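Local coordinates for protein fatty Acyl-Adenylate Ligase (Escherichia coli, PDB 3PBK) that belongs to the AMP-binding enzymes of the ANL superfamily, two-domain proteins with a large alpha/beta N-terminal part and a smaller, mobile C-terminal part, at residues F189-I194 and S422-D427; Q181-S186 and G337-A342; V359-L364 and A379-V384; I363-G368 and R466-W471. All coordinates share one frame; numbering follows the deposited sequence.

Interaction 1 (F189-I194 and S422-D427); sequences FPRGVI and SGYFGD
Phe-425 N donates to Gly-192 O at 2.6 Å, in the carbonyl plane, and Ile-194 N donates to Gly-423 O at 3.1 Å, nearly along the C=O axis. The two bonds flank Val-193 and Tyr-424 and make a single beta bridge. In the AMP-binding part of the chain, it ties the start of strand 193-196, which follows the Ser/Thr/Gly-rich loop, to the loop leading into helix 428-437. Beside it, Arg-191 lies across the phenol of Tyr-424. Its CD stands 3.7 Å from the ring centroid, only 8° off the normal, in a CH-pi contact. A bend at chi3 (-47°) then lays the guanidinium 20° from the ring plane, over the hydroxyl; Arg-191 NH1 comes to 3.3 Å from Tyr-424 OH, but at an angle too poor for a hydrogen bond. Val-193 CG2 meets Tyr-424 CE1 obliquely at 3.8 Å. Beyond the bridge, Ile-194 packs its CG1 3.8 Å from Phe-425 CB, apolar against apolar. Gly-192 has no side chain to set against Phe-425 CB beside it, and glycine suits position 423, whose backbone angles would press a beta carbon against the preceding carbonyl.

Further out, a type II turn, closed by Asp-427 N to Tyr-424 O, leads into the helix, and the Asp-427 carboxylate caps Ser-430 N. Arg-191 NH2 is held by Ser-184 O, Ser-422 OG by Glu-199, and Tyr-424 OH by Glu-340. The phenol is thus fixed both in position and in rotation, and the cation lying over its oxygen may polarise the hydroxyl that bonds to Glu-340.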
# COMPACT_ATOMS: atom_id res chain seq x y z
N PHE A 189 -7.03 -14.61 9.50
CA PHE A 189 -7.78 -14.94 8.29
C PHE A 189 -7.07 -14.54 6.98
O PHE A 189 -7.49 -13.59 6.31
CB PHE A 189 -9.17 -14.30 8.34
CG PHE A 189 -10.05 -14.83 9.44
CD1 PHE A 189 -10.73 -16.02 9.29
CD2 PHE A 189 -10.20 -14.11 10.63
CE1 PHE A 189 -11.55 -16.51 10.31
CE2 PHE A 189 -11.01 -14.59 11.65
CZ PHE A 189 -11.69 -15.79 11.49
N PRO A 190 -6.01 -15.28 6.61
CA PRO A 190 -5.18 -14.92 5.45
C PRO A 190 -5.98 -14.96 4.15
O PRO A 190 -6.51 -16.01 3.78
CB PRO A 190 -4.10 -16.01 5.44
CG PRO A 190 -4.19 -16.68 6.79
CD PRO A 190 -5.61 -16.57 7.20
N ARG A 191 -6.05 -13.83 3.46
CA ARG A 191 -6.74 -13.79 2.18
C ARG A 191 -5.76 -13.50 1.06
O ARG A 191 -4.90 -12.63 1.19
CB ARG A 191 -7.83 -12.72 2.19
CG ARG A 191 -9.10 -13.14 2.89
CD ARG A 191 -10.17 -12.07 2.75
NE ARG A 191 -9.63 -10.75 3.05
CZ ARG A 191 -10.35 -9.63 3.09
NH1 ARG A 191 -11.66 -9.68 2.84
NH2 ARG A 191 -9.78 -8.45 3.37
N GLY A 192 -5.88 -14.23 -0.04
CA GLY A 192 -4.98 -14.03 -1.17
C GLY A 192 -5.68 -13.46 -2.39
O GLY A 192 -6.55 -14.11 -2.96
N VAL A 193 -5.29 -12.26 -2.80
CA VAL A 193 -5.86 -11.65 -4.00
C VAL A 193 -5.25 -12.36 -5.21
O VAL A 193 -4.04 -12.42 -5.34
CB VAL A 193 -5.59 -10.12 -4.06
CG1 VAL A 193 -6.13 -9.52 -5.33
CG2 VAL A 193 -6.22 -9.42 -2.87
N ILE A 194 -6.09 -12.93 -6.07
CA ILE A 194 -5.60 -13.55 -7.31
C ILE A 194 -5.49 -12.50 -8.38
O ILE A 194 -6.45 -11.79 -8.68
CB ILE A 194 -6.52 -14.67 -7.84
CG1 ILE A 194 -6.53 -15.86 -6.88
CG2 ILE A 194 -6.07 -15.10 -9.23
CD1 ILE A 194 -7.65 -16.81 -7.13
N SER A 422 -9.85 -11.70 -9.51
CA SER A 422 -10.71 -12.81 -9.87
C SER A 422 -11.44 -13.28 -8.63
O SER A 422 -12.51 -13.90 -8.70
CB SER A 422 -9.88 -13.94 -10.46
OG SER A 422 -9.14 -13.49 -11.58
N GLY A 423 -10.86 -12.94 -7.48
CA GLY A 423 -11.38 -13.31 -6.18
C GLY A 423 -10.23 -13.69 -5.27
O GLY A 423 -9.07 -13.62 -5.66
N TYR A 424 -10.55 -14.08 -4.04
CA TYR A 424 -9.53 -14.52 -3.10
C TYR A 424 -9.21 -15.97 -3.35
O TYR A 424 -10.11 -16.79 -3.53
CB TYR A 424 -9.98 -14.32 -1.64
CG TYR A 424 -10.16 -12.87 -1.26
CD1 TYR A 424 -9.08 -12.01 -1.23
CD2 TYR A 424 -11.41 -12.37 -0.93
CE1 TYR A 424 -9.25 -10.68 -0.89
CE2 TYR A 424 -11.59 -11.05 -0.59
CZ TYR A 424 -10.50 -10.20 -0.57
OH TYR A 424 -10.68 -8.89 -0.24
N PHE A 425 -7.92 -16.29 -3.36
CA PHE A 425 -7.44 -17.63 -3.66
C PHE A 425 -8.05 -18.71 -2.78
O PHE A 425 -7.86 -18.71 -1.57
CB PHE A 425 -5.92 -17.67 -3.55
CG PHE A 425 -5.33 -18.97 -3.96
CD1 PHE A 425 -5.12 -19.25 -5.30
CD2 PHE A 425 -5.00 -19.91 -3.01
CE1 PHE A 425 -4.58 -20.45 -5.69
CE2 PHE A 425 -4.46 -21.12 -3.39
CZ PHE A 425 -4.25 -21.39 -4.74
N GLY A 426 -8.78 -19.63 -3.39
CA GLY A 426 -9.43 -20.68 -2.64
C GLY A 426 -10.86 -20.35 -2.26
O GLY A 426 -11.70 -21.25 -2.11
N ASP A 427 -11.15 -19.06 -2.12
CA ASP A 427 -12.50 -18.60 -1.81
C ASP A 427 -13.43 -18.76 -3.01
O ASP A 427 -13.29 -18.02 -3.98
CB ASP A 427 -12.48 -17.13 -1.39
CG ASP A 427 -13.81 -16.68 -0.82
OD1 ASP A 427 -14.84 -17.30 -1.19
OD2 ASP A 427 -13.83 -15.73 -0.01

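Interaction 2 (Q181-S186 and G337-A342); sequences QYTSGS and GLAENA. With 1ZZ (5'-O-[(S)-(dodecanoyloxy)(hydroxy)phosphoryl]adenosine), chain C.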
# COMPACT_ATOMS: atom_id res chain seq x y z
N GLN A 181 -1.56 -11.65 -3.92
CA GLN A 181 -1.25 -10.55 -3.03
C GLN A 181 -1.89 -10.75 -1.68
O GLN A 181 -3.11 -10.69 -1.55
CB GLN A 181 -1.74 -9.24 -3.64
CG GLN A 181 -1.50 -8.03 -2.75
CD GLN A 181 -0.03 -7.78 -2.48
OE1 GLN A 181 0.67 -7.17 -3.28
NE2 GLN A 181 0.43 -8.24 -1.33
N TYR A 182 -1.07 -10.96 -0.65
CA TYR A 182 -1.59 -11.34 0.66
C TYR A 182 -1.78 -10.24 1.70
O TYR A 182 -2.26 -10.49 2.80
CB TYR A 182 -0.79 -12.50 1.26
CG TYR A 182 -1.36 -13.84 0.88
CD1 TYR A 182 -0.90 -14.52 -0.24
CD2 TYR A 182 -2.35 -14.43 1.64
CE1 TYR A 182 -1.41 -15.75 -0.59
CE2 TYR A 182 -2.88 -15.66 1.30
CZ TYR A 182 -2.40 -16.32 0.18
OH TYR A 182 -2.92 -17.55 -0.17
N THR A 183 -1.42 -9.01 1.36
CA THR A 183 -1.60 -7.93 2.32
C THR A 183 -3.05 -7.86 2.79
O THR A 183 -3.35 -7.26 3.82
CB THR A 183 -1.17 -6.55 1.76
OG1 THR A 183 -2.06 -6.12 0.71
CG2 THR A 183 0.29 -6.59 1.27
N SER A 184 -3.95 -8.50 2.05
CA SER A 184 -5.39 -8.35 2.30
C SER A 184 -5.98 -9.16 3.46
O SER A 184 -7.16 -8.99 3.81
CB SER A 184 -6.17 -8.61 1.01
OG SER A 184 -5.81 -7.67 0.02
N GLY A 185 -5.18 -10.03 4.07
CA GLY A 185 -5.66 -10.83 5.19
C GLY A 185 -5.08 -10.46 6.55
O GLY A 185 -4.06 -9.77 6.65
N SER A 186 -5.76 -10.91 7.60
CA SER A 186 -5.21 -10.79 8.95
C SER A 186 -4.39 -12.04 9.26
O SER A 186 -4.37 -12.99 8.48
CB SER A 186 -6.32 -10.57 9.99
OG SER A 186 -7.55 -11.18 9.62
N GLY A 337 -6.51 3.37 -4.35
CA GLY A 337 -6.40 2.01 -4.86
C GLY A 337 -6.52 0.94 -3.79
O GLY A 337 -6.67 1.25 -2.61
N LEU A 338 -6.49 -0.32 -4.21
CA LEU A 338 -6.40 -1.45 -3.29
C LEU A 338 -5.88 -2.65 -4.04
O LEU A 338 -5.79 -2.63 -5.26
CB LEU A 338 -7.74 -1.76 -2.63
CG LEU A 338 -8.96 -2.09 -3.48
CD1 LEU A 338 -10.11 -2.48 -2.57
CD2 LEU A 338 -9.34 -0.92 -4.37
N ALA A 339 -5.53 -3.71 -3.31
CA ALA A 339 -4.90 -4.87 -3.92
C ALA A 339 -5.92 -5.59 -4.77
O ALA A 339 -5.59 -6.12 -5.83
CB ALA A 339 -4.35 -5.79 -2.86
N GLU A 340 -7.17 -5.56 -4.30
CA GLU A 340 -8.26 -6.28 -4.94
C GLU A 340 -8.56 -5.75 -6.34
O GLU A 340 -9.43 -6.26 -7.02
CB GLU A 340 -9.52 -6.23 -4.07
CG GLU A 340 -9.48 -7.13 -2.82
CD GLU A 340 -8.75 -6.51 -1.64
OE1 GLU A 340 -8.16 -5.42 -1.80
OE2 GLU A 340 -8.75 -7.13 -0.55
N ASN A 341 -7.84 -4.72 -6.75
CA ASN A 341 -7.92 -4.19 -8.11
C ASN A 341 -6.51 -4.11 -8.68
O ASN A 341 -6.22 -3.23 -9.49
CB ASN A 341 -8.58 -2.81 -8.09
CG ASN A 341 -8.98 -2.32 -9.49
OD1 ASN A 341 -8.48 -1.31 -9.99
ND2 ASN A 341 -9.91 -3.03 -10.13
N ALA A 342 -5.64 -5.03 -8.25
CA ALA A 342 -4.21 -4.99 -8.56
C ALA A 342 -3.50 -3.85 -7.82
O ALA A 342 -2.61 -4.09 -7.01
CB ALA A 342 -3.97 -4.90 -10.07
P 1ZZ C . -3.63 -1.86 -0.38
C1 1ZZ C . 4.35 4.58 -11.13
N1 1ZZ C . -6.73 3.46 0.84
O1 1ZZ C . -2.38 1.17 -0.98
C2 1ZZ C . 2.96 4.20 -10.71
N2 1ZZ C . -5.82 4.75 -0.71
O2 1ZZ C . -2.97 -0.99 -1.62
C3 1ZZ C . 2.63 4.24 -9.22
N3 1ZZ C . -8.06 5.33 1.95
O3 1ZZ C . -4.59 -3.07 -0.76
C4 1ZZ C . 1.14 4.04 -8.88
N4 1ZZ C . -7.79 7.41 0.95
O4 1ZZ C . -2.65 -2.40 0.42
C5 1ZZ C . 0.55 4.45 -7.53
N5 1ZZ C . -6.34 7.64 -0.99
O5 1ZZ C . -4.53 -0.86 0.48
C6 1ZZ C . -0.67 3.63 -7.18
O6 1ZZ C . -6.14 1.29 1.20
C7 1ZZ C . -1.82 4.25 -6.42
O7 1ZZ C . -9.45 1.59 2.40
C8 1ZZ C . -2.63 3.33 -5.53
O8 1ZZ C . -9.25 -0.09 0.10
C9 1ZZ C . -2.82 3.67 -4.05
C10 1ZZ C . -2.60 2.62 -2.98
C11 1ZZ C . -2.91 1.19 -3.07
C12 1ZZ C . -2.89 0.48 -1.80
C13 1ZZ C . -5.91 -0.95 0.25
C14 1ZZ C . -6.81 0.04 1.01
C15 1ZZ C . -8.13 0.63 0.47
C16 1ZZ C . -8.39 1.66 1.49
C17 1ZZ C . -7.04 2.27 1.67
C18 1ZZ C . -5.91 3.47 -0.21
C19 1ZZ C . -6.65 5.54 0.08
C20 1ZZ C . -7.19 4.80 1.01
C21 1ZZ C . -8.33 6.66 1.88
C22 1ZZ C . -6.92 6.84 0.02
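Ala-339 fills the space between the two loops with nothing more than a methyl group. Its CB rests 3.6 Å from Gln-181 CG and 3.7 Å from Ser-184 OG, while Val-193 and Asp-229 also lie against it, so a small side chain fits this crowded position. The same residue turns its backbone to the ligand: Ala-339 N donates to O3 of 5'-O-[(S)-(dodecanoyloxy)(hydroxy)phosphoryl]adenosine at 2.8 Å, with an N-H...O angle of 132°.

The sequences YTSGS and GLAE correspond to two signature loops of the ANL superfamily, the first being the Ser/Thr/Gly-rich loop often likened to a P-loop. Here that loop folds into a type I turn from Tyr-182 to Gly-185, and Thr-183 at its bend belongs to the ligand pocket, its OG1 3.8 Å from ligand O4.

Ser-184 supplies the polar link. With OG anti to its carbonyl carbon (chi1 -62°), the hydroxyl donates to Glu-340 OE2 at 3.0 Å, approaching from above the carboxylate plane rather than within it. Glu-340 reaches this point by bending at chi2 (82°), which folds the carboxylate back toward the serine. OE2 is gripped twice, for Tyr-424 OH bonds to it as well, and the two hydroxyls offer a buried acid the neutral partners that would help offset its charge. Meanwhile Leu-338 CB packs 3.5 Å from ligand C13.

Interaction 3 (V359-L364 and A379-V384); sequences VDRDIL and AVSTFV
An antiparallel two-stranded ribbon, 356-360 with 380-384, runs here directly into helix 361-367. Its backbone bonds come first. Val-359 and Ser-381 form a hydrogen-bonded pair: Val-359 N donates to Ser-381 O at 2.9 Å, nearly along the C=O axis, and Ser-381 N returns a bond to Val-359 O at 3.1 Å. At the first residue of the helix, Arg-361 N points almost straight (174°) at Ala-379 O over 2.8 Å, though from above that carbonyl's plane.

Polar side chains mark the change from strand to helix. Asp-360 occupies the N-cap, where a short side chain with an acceptor is well suited; OD1 makes a weak capping bond with Asp-362 N, and OD2 is taken by Thr-377. The Arg-361 guanidinium, bent into place at chi3 (73°), lies flat against the methyl of Ala-379, whose CB sits 3.7 Å from CZ over the group's centre. Its charge is met by Glu-365.

Apolar contacts fill the face holding Val-359, Ser-381 and Phe-383. Two branched side chains reach the rim of the Phe-383 ring, near its plane. Val-359 CG2 stands 3.9 Å from Phe-383 CE2, and Leu-364, tip to tip with the ring, brings CD2 4.0 Å from Phe-383 CZ.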
# COMPACT_ATOMS: atom_id res chain seq x y z
N VAL A 359 -16.66 19.91 4.08
CA VAL A 359 -18.03 19.52 4.38
C VAL A 359 -18.42 19.92 5.80
O VAL A 359 -17.57 19.97 6.68
CB VAL A 359 -18.22 17.99 4.21
CG1 VAL A 359 -17.92 17.55 2.77
CG2 VAL A 359 -17.35 17.23 5.20
N ASP A 360 -19.71 20.21 6.01
CA ASP A 360 -20.23 20.37 7.36
C ASP A 360 -20.01 19.02 8.05
O ASP A 360 -20.52 17.99 7.59
CB ASP A 360 -21.72 20.74 7.35
CG ASP A 360 -22.25 21.15 8.72
OD1 ASP A 360 -21.81 20.59 9.75
OD2 ASP A 360 -23.12 22.05 8.79
N ARG A 361 -19.24 19.00 9.13
CA ARG A 361 -18.93 17.73 9.76
C ARG A 361 -20.16 17.08 10.39
O ARG A 361 -20.36 15.86 10.27
CB ARG A 361 -17.78 17.83 10.76
CG ARG A 361 -17.67 16.59 11.62
CD ARG A 361 -16.28 16.33 12.16
NE ARG A 361 -15.88 17.23 13.24
CZ ARG A 361 -16.56 17.44 14.37
NH1 ARG A 361 -17.73 16.85 14.58
NH2 ARG A 361 -16.06 18.27 15.28
N ASP A 362 -21.00 17.88 11.04
CA ASP A 362 -22.21 17.37 11.68
C ASP A 362 -23.21 16.78 10.68
O ASP A 362 -23.91 15.81 10.98
CB ASP A 362 -22.86 18.46 12.55
CG ASP A 362 -21.95 18.91 13.68
OD1 ASP A 362 -21.40 18.03 14.38
OD2 ASP A 362 -21.78 20.14 13.85
N ILE A 363 -23.28 17.34 9.48
CA ILE A 363 -24.16 16.76 8.48
C ILE A 363 -23.65 15.39 8.01
O ILE A 363 -24.43 14.51 7.65
CB ILE A 363 -24.37 17.71 7.30
CG1 ILE A 363 -25.05 18.98 7.79
CG2 ILE A 363 -25.22 17.05 6.23
CD1 ILE A 363 -25.84 19.65 6.73
N LEU A 364 -22.34 15.21 8.02
CA LEU A 364 -21.74 13.94 7.66
C LEU A 364 -21.97 12.89 8.75
O LEU A 364 -22.44 11.78 8.48
CB LEU A 364 -20.24 14.15 7.44
CG LEU A 364 -19.43 13.00 6.86
CD1 LEU A 364 -19.41 13.15 5.36
CD2 LEU A 364 -18.01 12.97 7.41
N ALA A 379 -18.77 22.81 12.36
CA ALA A 379 -17.60 21.95 12.28
C ALA A 379 -17.38 21.54 10.83
O ALA A 379 -18.32 21.45 10.06
CB ALA A 379 -17.78 20.73 13.16
N VAL A 380 -16.12 21.30 10.47
CA VAL A 380 -15.76 21.00 9.09
C VAL A 380 -14.75 19.85 8.96
O VAL A 380 -13.72 19.83 9.63
CB VAL A 380 -15.15 22.23 8.42
CG1 VAL A 380 -14.88 21.95 6.95
CG2 VAL A 380 -16.06 23.43 8.61
N SER A 381 -15.03 18.91 8.07
CA SER A 381 -14.02 17.94 7.67
C SER A 381 -13.58 18.27 6.25
O SER A 381 -14.39 18.74 5.44
CB SER A 381 -14.55 16.51 7.76
OG SER A 381 -14.51 16.00 9.09
N THR A 382 -12.30 18.04 5.96
CA THR A 382 -11.75 18.24 4.62
C THR A 382 -11.40 16.90 3.99
O THR A 382 -10.68 16.11 4.59
CB THR A 382 -10.46 19.05 4.66
OG1 THR A 382 -10.70 20.32 5.26
CG2 THR A 382 -9.94 19.27 3.26
N PHE A 383 -11.89 16.65 2.78
CA PHE A 383 -11.54 15.41 2.08
C PHE A 383 -10.77 15.68 0.79
O PHE A 383 -11.01 16.68 0.12
CB PHE A 383 -12.79 14.57 1.83
CG PHE A 383 -13.40 14.03 3.09
CD1 PHE A 383 -12.79 13.00 3.78
CD2 PHE A 383 -14.57 14.58 3.60
CE1 PHE A 383 -13.34 12.51 4.96
CE2 PHE A 383 -15.12 14.10 4.78
CZ PHE A 383 -14.51 13.07 5.45
N VAL A 384 -9.84 14.81 0.46
CA VAL A 384 -9.01 15.04 -0.72
C VAL A 384 -9.61 14.41 -1.98
O VAL A 384 -10.08 13.28 -1.96
CB VAL A 384 -7.57 14.56 -0.49
CG1 VAL A 384 -6.74 14.70 -1.74
CG2 VAL A 384 -6.95 15.33 0.64

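Interaction 4 (I363-G368 and R466-W471); sequences ILEYQG and RGRNIW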
# COMPACT_ATOMS: atom_id res chain seq x y z
N ILE A 363 -23.28 17.34 9.48
CA ILE A 363 -24.16 16.76 8.48
C ILE A 363 -23.65 15.39 8.01
O ILE A 363 -24.43 14.51 7.65
CB ILE A 363 -24.37 17.71 7.30
CG1 ILE A 363 -25.05 18.98 7.79
CG2 ILE A 363 -25.22 17.05 6.23
CD1 ILE A 363 -25.84 19.65 6.73
N LEU A 364 -22.34 15.21 8.02
CA LEU A 364 -21.74 13.94 7.66
C LEU A 364 -21.97 12.89 8.75
O LEU A 364 -22.44 11.78 8.48
CB LEU A 364 -20.24 14.15 7.44
CG LEU A 364 -19.43 13.00 6.86
CD1 LEU A 364 -19.41 13.15 5.36
CD2 LEU A 364 -18.01 12.97 7.41
N GLU A 365 -21.63 13.23 9.98
CA GLU A 365 -21.76 12.31 11.09
C GLU A 365 -23.20 11.88 11.32
O GLU A 365 -23.46 10.71 11.54
CB GLU A 365 -21.17 12.93 12.36
CG GLU A 365 -19.68 13.21 12.22
CD GLU A 365 -19.03 13.84 13.45
OE1 GLU A 365 -19.74 14.33 14.38
OE2 GLU A 365 -17.77 13.85 13.48
N TYR A 366 -24.13 12.83 11.24
CA TYR A 366 -25.52 12.57 11.62
C TYR A 366 -26.46 12.14 10.48
O TYR A 366 -27.43 11.41 10.69
CB TYR A 366 -26.11 13.77 12.37
CG TYR A 366 -25.61 13.94 13.80
CD1 TYR A 366 -24.51 14.75 14.08
CD2 TYR A 366 -26.24 13.31 14.87
CE1 TYR A 366 -24.05 14.92 15.38
CE2 TYR A 366 -25.79 13.48 16.17
CZ TYR A 366 -24.69 14.29 16.43
OH TYR A 366 -24.23 14.46 17.72
N GLN A 367 -26.15 12.57 9.26
CA GLN A 367 -27.05 12.31 8.13
C GLN A 367 -26.34 11.66 6.95
O GLN A 367 -26.90 11.55 5.85
CB GLN A 367 -27.73 13.62 7.71
CG GLN A 367 -28.43 14.30 8.87
CD GLN A 367 -28.85 15.72 8.55
OE1 GLN A 367 -29.14 16.06 7.40
NE2 GLN A 367 -28.91 16.56 9.58
N GLY A 368 -25.10 11.23 7.18
CA GLY A 368 -24.30 10.60 6.14
C GLY A 368 -24.33 11.27 4.78
O GLY A 368 -24.40 10.60 3.76
N ARG A 466 -24.88 5.50 18.73
CA ARG A 466 -26.31 5.71 18.55
C ARG A 466 -26.59 6.91 17.66
O ARG A 466 -26.29 8.05 18.02
CB ARG A 466 -27.01 5.91 19.90
CG ARG A 466 -27.20 4.63 20.68
CD ARG A 466 -27.65 4.89 22.11
NE ARG A 466 -27.29 3.76 22.96
CZ ARG A 466 -27.91 3.45 24.10
NH1 ARG A 466 -28.92 4.18 24.53
NH2 ARG A 466 -27.51 2.39 24.80
N GLY A 467 -27.13 6.65 16.48
CA GLY A 467 -27.62 7.72 15.63
C GLY A 467 -26.59 8.63 14.97
O GLY A 467 -26.98 9.53 14.22
N ARG A 468 -25.31 8.44 15.23
CA ARG A 468 -24.30 9.12 14.43
C ARG A 468 -22.96 8.38 14.32
O ARG A 468 -22.60 7.60 15.20
CB ARG A 468 -24.12 10.59 14.84
CG ARG A 468 -23.62 10.85 16.26
CD ARG A 468 -22.11 10.89 16.33
NE ARG A 468 -21.47 12.21 16.22
CZ ARG A 468 -21.14 12.98 17.25
NH1 ARG A 468 -21.45 12.60 18.49
NH2 ARG A 468 -20.51 14.13 17.05
N ASN A 469 -22.27 8.63 13.22
CA ASN A 469 -20.98 8.01 12.95
C ASN A 469 -19.88 9.04 13.11
O ASN A 469 -20.03 10.17 12.68
CB ASN A 469 -20.93 7.48 11.52
CG ASN A 469 -22.19 6.75 11.13
OD1 ASN A 469 -22.56 5.73 11.74
ND2 ASN A 469 -22.86 7.25 10.09
N ILE A 470 -18.76 8.64 13.72
CA ILE A 470 -17.60 9.51 13.81
C ILE A 470 -16.39 8.88 13.13
O ILE A 470 -16.11 7.70 13.33
CB ILE A 470 -17.27 9.83 15.28
CG1 ILE A 470 -18.52 10.38 15.98
CG2 ILE A 470 -16.13 10.83 15.39
CD1 ILE A 470 -18.31 10.70 17.44
N TRP A 471 -15.67 9.65 12.32
CA TRP A 471 -14.44 9.15 11.70
C TRP A 471 -13.25 9.14 12.65
O TRP A 471 -12.73 10.19 13.02
CB TRP A 471 -14.11 9.95 10.44
CG TRP A 471 -14.89 9.46 9.28
CD1 TRP A 471 -14.41 8.77 8.20
CD2 TRP A 471 -16.30 9.57 9.09
NE1 TRP A 471 -15.43 8.47 7.35
CE2 TRP A 471 -16.60 8.95 7.86
CE3 TRP A 471 -17.33 10.16 9.82
CZ2 TRP A 471 -17.90 8.88 7.36
CZ3 TRP A 471 -18.62 10.10 9.32
CH2 TRP A 471 -18.89 9.47 8.10
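Helix 361-367 meets strand 468-470, the second arm of a short antiparallel hairpin with 463-465. The hairpin follows the GRIKD sequence, the hinge motif of ANL enzymes, so the contact probably joins the N-terminal body to the C-terminal domain. Helix and strand axes approach to 5.8 Å at 134°, and Asn-469 N donates to Glu-365 O at 2.9 Å, from above the carbonyl plane.

Arg-468 is the side chain round which the others are arranged. Its CG takes the crowded position between backbone N and carbonyl carbon, and bends at chi2 and chi3 curl the chain over the Tyr-366 ring. Arg-468 CB lies 3.7 Å from that ring's centroid as a CH-pi contact, and ring and guanidinium planes differ by 26°. Tyr-366 OH sits over one guanidinium face and Ile-470 CD1 over the opposite one, so the flat cation is sandwiched. Its edge belongs to Glu-365, which runs alongside with an extended chain: Arg-468 NH2 forms a salt bridge to OE1 at 2.8 Å, reaching it from above the carboxylate plane, and NE adds a weak bond. The carboxylate and guanidinium planes are 63° apart. While Glu-365 OE2 keeps its salt bridge to Arg-361, Arg-468 NH2 also bonds Phe-529 O. Gly-368 follows the helix at positive phi, a conformation glycine adopts easily. Leu-364 meets Trp-471 at about a right angle, its CD2 over the indole face, 3.5 Å from Trp-471 CZ3.

From the N terminus, 181-186 opens first and interaction 2 closes on 337-342, drawing the loop after strand 177-181 to the end of strand 332-337 of the large mixed sheet. Interaction 1 starts within that loop, at 189-194, and closes far later on 422-427, so the two cross; with centres 9 Å apart, they touch directly. Interaction 3 is a short closure, 359-364 to 379-384, nested inside interaction 1. Interaction 4 leaves from the same helix 361-367 but runs on to 466-471, crossing interaction 1. Interactions 3 and 4, centres 10 Å apart, bring ribbon, helix and hairpin together, well apart from interactions 1 and 2, which they do not touch.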